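Local structure of ESSB (Geobacillus thermodenitrificans, 2YNQ) at residues 31-37 with 82-86; 105-110 with 137-141. The protein is an integral membrane component of the type VII secretion system, here represented by its extracellular domain, and probably self-associates. All blocks are in the same frame, centred on the assembly; numbering follows the deposited sequence.

Contact 1 of 2, residues 31-37 with 82-86; sequences LEDYAPE and IYIGR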
# COMPACT_ATOMS: atom_id res chain seq x y z
N LEU D 31 17.33 12.00 -2.80
CA LEU D 31 16.65 13.05 -3.51
C LEU D 31 15.61 13.76 -2.68
O LEU D 31 14.95 14.67 -3.17
CB LEU D 31 16.02 12.50 -4.78
CG LEU D 31 17.04 12.13 -5.85
CD1 LEU D 31 16.35 11.55 -7.06
CD2 LEU D 31 17.93 13.33 -6.23
N GLU D 32 15.48 13.39 -1.40
CA GLU D 32 14.37 13.84 -0.59
C GLU D 32 14.29 15.36 -0.38
O GLU D 32 13.20 15.90 -0.28
CB GLU D 32 14.33 13.09 0.74
CG GLU D 32 15.44 13.47 1.69
CD GLU D 32 15.58 12.52 2.87
OE1 GLU D 32 14.70 11.62 3.05
OE2 GLU D 32 16.59 12.67 3.62
N ASP D 33 15.43 16.05 -0.33
CA ASP D 33 15.42 17.50 -0.12
C ASP D 33 15.20 18.30 -1.39
O ASP D 33 15.28 19.53 -1.36
CB ASP D 33 16.71 17.96 0.55
CG ASP D 33 16.89 17.39 1.94
OD1 ASP D 33 15.87 17.16 2.63
OD2 ASP D 33 18.06 17.15 2.34
N TYR D 34 14.93 17.61 -2.49
CA TYR D 34 14.88 18.25 -3.80
C TYR D 34 13.46 18.29 -4.37
O TYR D 34 12.70 17.33 -4.21
CB TYR D 34 15.84 17.54 -4.77
CG TYR D 34 17.30 17.63 -4.37
CD1 TYR D 34 18.00 18.81 -4.54
CD2 TYR D 34 17.97 16.54 -3.80
CE1 TYR D 34 19.33 18.90 -4.16
CE2 TYR D 34 19.29 16.63 -3.41
CZ TYR D 34 19.96 17.81 -3.60
OH TYR D 34 21.27 17.94 -3.25
N ALA D 35 13.14 19.39 -5.05
CA ALA D 35 11.84 19.60 -5.67
C ALA D 35 11.77 18.82 -6.95
O ALA D 35 12.61 18.99 -7.82
CB ALA D 35 11.61 21.08 -5.95
N PRO D 36 10.76 17.96 -7.08
CA PRO D 36 10.63 17.09 -8.25
C PRO D 36 10.34 17.84 -9.55
O PRO D 36 10.73 17.37 -10.61
CB PRO D 36 9.46 16.16 -7.88
CG PRO D 36 8.72 16.88 -6.86
CD PRO D 36 9.71 17.68 -6.08
N GLU D 37 9.67 18.98 -9.46
CA GLU D 37 9.26 19.74 -10.63
C GLU D 37 10.47 20.29 -11.40
O GLU D 37 10.40 20.50 -12.60
CB GLU D 37 8.28 20.86 -10.25
CG GLU D 37 7.02 20.42 -9.46
CD GLU D 37 7.30 20.14 -7.96
OE1 GLU D 37 8.32 20.60 -7.40
OE2 GLU D 37 6.50 19.43 -7.31
N ILE D 82 5.47 10.55 -7.36
CA ILE D 82 6.44 11.11 -6.45
C ILE D 82 5.71 11.75 -5.26
O ILE D 82 6.11 11.57 -4.09
CB ILE D 82 7.37 12.13 -7.16
CG1 ILE D 82 8.29 11.42 -8.16
CG2 ILE D 82 8.16 12.93 -6.11
CD1 ILE D 82 9.03 12.35 -9.18
N TYR D 83 4.63 12.48 -5.53
CA TYR D 83 3.86 13.07 -4.41
C TYR D 83 3.14 12.04 -3.58
O TYR D 83 3.04 12.19 -2.35
CB TYR D 83 2.83 14.08 -4.88
CG TYR D 83 3.37 15.26 -5.63
CD1 TYR D 83 4.52 15.93 -5.21
CD2 TYR D 83 2.70 15.72 -6.76
CE1 TYR D 83 5.00 17.04 -5.94
CE2 TYR D 83 3.16 16.81 -7.48
CZ TYR D 83 4.31 17.46 -7.06
OH TYR D 83 4.72 18.55 -7.80
N ILE D 84 2.60 11.02 -4.23
CA ILE D 84 2.05 9.90 -3.47
C ILE D 84 3.16 9.37 -2.57
O ILE D 84 2.95 9.21 -1.38
CB ILE D 84 1.53 8.75 -4.35
CG1 ILE D 84 0.22 9.14 -5.06
CG2 ILE D 84 1.35 7.51 -3.50
CD1 ILE D 84 -1.05 9.28 -4.13
N GLY D 85 4.35 9.14 -3.14
CA GLY D 85 5.47 8.60 -2.35
C GLY D 85 5.87 9.49 -1.18
O GLY D 85 6.29 9.00 -0.14
N ARG D 86 5.76 10.81 -1.35
CA ARG D 86 6.18 11.75 -0.31
C ARG D 86 5.02 12.07 0.64
O ARG D 86 5.15 12.91 1.51
CB ARG D 86 6.75 13.04 -0.91
CG ARG D 86 8.02 12.82 -1.67
CD ARG D 86 8.62 14.08 -2.28
NE ARG D 86 10.01 13.80 -2.70
CZ ARG D 86 10.89 14.72 -3.09
NH1 ARG D 86 10.56 16.01 -3.13
NH2 ARG D 86 12.12 14.34 -3.43
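Arg-86 reaches from the end of helix 75-85 across the gap to the loop that follows helix 24-31, where its guanidinium lies against the type I beta turn from Leu-31 to Tyr-34 and against the ring of Pro-36. The fold here is all-helical, and the contact joins a helix end to an interhelical turn. The arginine is the first residue to leave helical geometry, and its side chain runs out nearly straight, with chi2 and chi3 both t, so that the charged end meets carbonyl oxygens. Arg-86 NH1 donates to Tyr-34 O at 2.7 Å, and Arg-86 NH2 adds weak bonds to the same Tyr-34 O at 3.1 Å and to Leu-31 O at 2.9 Å. Leu-31 O also accepts the turn's own bond from Tyr-34 N (3.0 Å), so turn and arginine share one acceptor. Tyr-51 of helix 41-53 takes a weak hydrogen bond from Arg-86 NE. Beside this polar end, Pro-36 supplies the apolar contacts of the loop: its CB sits 3.9 Å from Ile-82 CG2, and its CG lies 3.8 Å from Tyr-83 CE1. Next to the guanidinium, Pro-36 CD comes within 3.5 Å of Arg-86 NH1.

Contact 2 of 2, residues 105-110 with 137-141; sequences IVYALL and EIKEY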
# COMPACT_ATOMS: atom_id res chain seq x y z
N ILE D 105 -7.35 9.37 -9.18
CA ILE D 105 -8.09 10.26 -8.28
C ILE D 105 -8.56 9.44 -7.10
O ILE D 105 -8.37 9.82 -5.94
CB ILE D 105 -9.29 10.96 -8.96
CG1 ILE D 105 -8.80 11.83 -10.13
CG2 ILE D 105 -10.09 11.77 -7.94
CD1 ILE D 105 -9.92 12.38 -11.07
N VAL D 106 -9.14 8.28 -7.37
CA VAL D 106 -9.60 7.44 -6.28
C VAL D 106 -8.45 7.06 -5.36
O VAL D 106 -8.58 7.14 -4.13
CB VAL D 106 -10.31 6.17 -6.78
CG1 VAL D 106 -10.51 5.21 -5.63
CG2 VAL D 106 -11.64 6.52 -7.43
N TYR D 107 -7.32 6.66 -5.93
CA TYR D 107 -6.20 6.25 -5.10
C TYR D 107 -5.69 7.39 -4.21
O TYR D 107 -5.38 7.19 -3.02
CB TYR D 107 -5.08 5.68 -5.94
CG TYR D 107 -4.02 5.03 -5.12
CD1 TYR D 107 -4.24 3.76 -4.56
CD2 TYR D 107 -2.82 5.67 -4.87
CE1 TYR D 107 -3.27 3.15 -3.79
CE2 TYR D 107 -1.83 5.07 -4.10
CZ TYR D 107 -2.06 3.82 -3.56
OH TYR D 107 -1.11 3.23 -2.77
N ALA D 108 -5.63 8.59 -4.77
CA ALA D 108 -5.21 9.76 -4.03
C ALA D 108 -6.22 10.13 -2.94
O ALA D 108 -5.85 10.52 -1.83
CB ALA D 108 -4.98 10.91 -4.99
N LEU D 109 -7.51 9.97 -3.25
CA LEU D 109 -8.58 10.19 -2.27
C LEU D 109 -8.41 9.25 -1.08
O LEU D 109 -8.56 9.67 0.08
CB LEU D 109 -9.95 10.02 -2.92
CG LEU D 109 -10.43 11.23 -3.73
CD1 LEU D 109 -11.60 10.85 -4.64
CD2 LEU D 109 -10.79 12.47 -2.83
N LEU D 110 -8.08 7.99 -1.36
CA LEU D 110 -7.77 7.03 -0.29
C LEU D 110 -6.60 7.45 0.59
O LEU D 110 -6.70 7.38 1.80
CB LEU D 110 -7.56 5.63 -0.85
CG LEU D 110 -8.86 4.95 -1.31
CD1 LEU D 110 -8.53 3.70 -2.13
CD2 LEU D 110 -9.85 4.62 -0.15
N GLU D 137 -17.39 10.85 -2.66
CA GLU D 137 -16.66 11.04 -3.92
C GLU D 137 -16.05 9.74 -4.47
O GLU D 137 -16.12 9.46 -5.67
CB GLU D 137 -15.59 12.10 -3.79
CG GLU D 137 -15.00 12.47 -5.11
CD GLU D 137 -14.17 13.71 -5.05
OE1 GLU D 137 -13.92 14.22 -3.93
OE2 GLU D 137 -13.77 14.18 -6.14
N ILE D 138 -15.45 8.96 -3.58
CA ILE D 138 -14.88 7.68 -3.98
C ILE D 138 -15.98 6.79 -4.55
O ILE D 138 -15.84 6.25 -5.64
CB ILE D 138 -14.15 6.98 -2.81
CG1 ILE D 138 -12.79 7.65 -2.57
CG2 ILE D 138 -13.98 5.47 -3.08
CD1 ILE D 138 -12.21 7.41 -1.20
N LYS D 139 -17.09 6.67 -3.82
CA LYS D 139 -18.20 5.83 -4.26
C LYS D 139 -18.77 6.29 -5.60
O LYS D 139 -19.08 5.47 -6.47
CB LYS D 139 -19.29 5.71 -3.20
CG LYS D 139 -20.09 4.43 -3.38
CD LYS D 139 -21.08 4.17 -2.25
CE LYS D 139 -21.72 2.80 -2.48
NZ LYS D 139 -22.76 2.51 -1.47
N GLU D 140 -18.85 7.61 -5.79
CA GLU D 140 -19.26 8.17 -7.07
C GLU D 140 -18.37 7.68 -8.23
O GLU D 140 -18.89 7.21 -9.25
CB GLU D 140 -19.34 9.70 -6.99
CG GLU D 140 -20.29 10.32 -8.01
CD GLU D 140 -21.60 9.53 -8.15
OE1 GLU D 140 -22.34 9.43 -7.14
OE2 GLU D 140 -21.89 9.00 -9.26
N TYR D 141 -17.04 7.77 -8.06
CA TYR D 141 -16.08 7.31 -9.08
C TYR D 141 -16.14 5.81 -9.24
O TYR D 141 -16.09 5.28 -10.36
CB TYR D 141 -14.65 7.71 -8.74
CG TYR D 141 -14.33 9.16 -8.97
CD1 TYR D 141 -14.43 9.72 -10.24
CD2 TYR D 141 -13.92 9.97 -7.92
CE1 TYR D 141 -14.14 11.07 -10.46
CE2 TYR D 141 -13.63 11.31 -8.12
CZ TYR D 141 -13.74 11.85 -9.39
OH TYR D 141 -13.45 13.17 -9.57
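Helices 102-118 and 124-152 run antiparallel here, the short segments 105-110 and 137-141 making an angle of 158° with their axes 9.9 Å apart at closest approach. The backbones come nearest at Val-106 and Ile-138, whose CA atoms are 5.8 Å apart. No hydrogen bond crosses between the two segments; the contact is made by side-chain packing. Ile-138 turns its side chain in among Val-106, Leu-109 and Leu-110, with CG1 3.7 Å from Leu-109 CB and CD1 3.8 Å from Leu-110 CD2. This is the antiparallel helical hairpin that ends the all-helical extracellular domain, its two arms joined by the short connection between residues 118 and 124. One turn further along the second helix, Tyr-141 packs against the earlier part of the first: its CB is 3.5 Å from Val-106 CG2, and its ring carbon CE2 is 3.6 Å from Ile-105 CG2 and 4.1 Å from Leu-109 CD1. The second subunit closes in nearby, its Thr-58 packing on Val-106 and its Leu-57 on Leu-110. Glu-137 borders the apolar patch, OE1 standing 3.8 Å from Leu-109 CD2, while its OE2 forms a salt bridge with Arg-97 of helix 89-99.

How the contacts relate
The two contacts lie on opposite sides of the chain's centre, 23 Å apart between their centres, and both segments of contact 1 precede those of contact 2 along the chain. They nevertheless touch through helix 75-85. Ile-84, on the far side of that helix from the 31-37 loop, packs its CG2 4.1 Å from Tyr-107 CE2 and its CD1 4.2 Å from Ala-108 CA. Helix 89-99 also borders both, meeting Tyr-83 in contact 1 and Ile-105 in contact 2. The second subunit reaches contact 2 but not contact 1. A bound sodium ion is about 13 Å from the side chain of Val-106, too far for coordination; the sodium-site residues Arg-62, Val-65 and Asn-67 lie outside both contacts, though Tyr-107 touches Val-65.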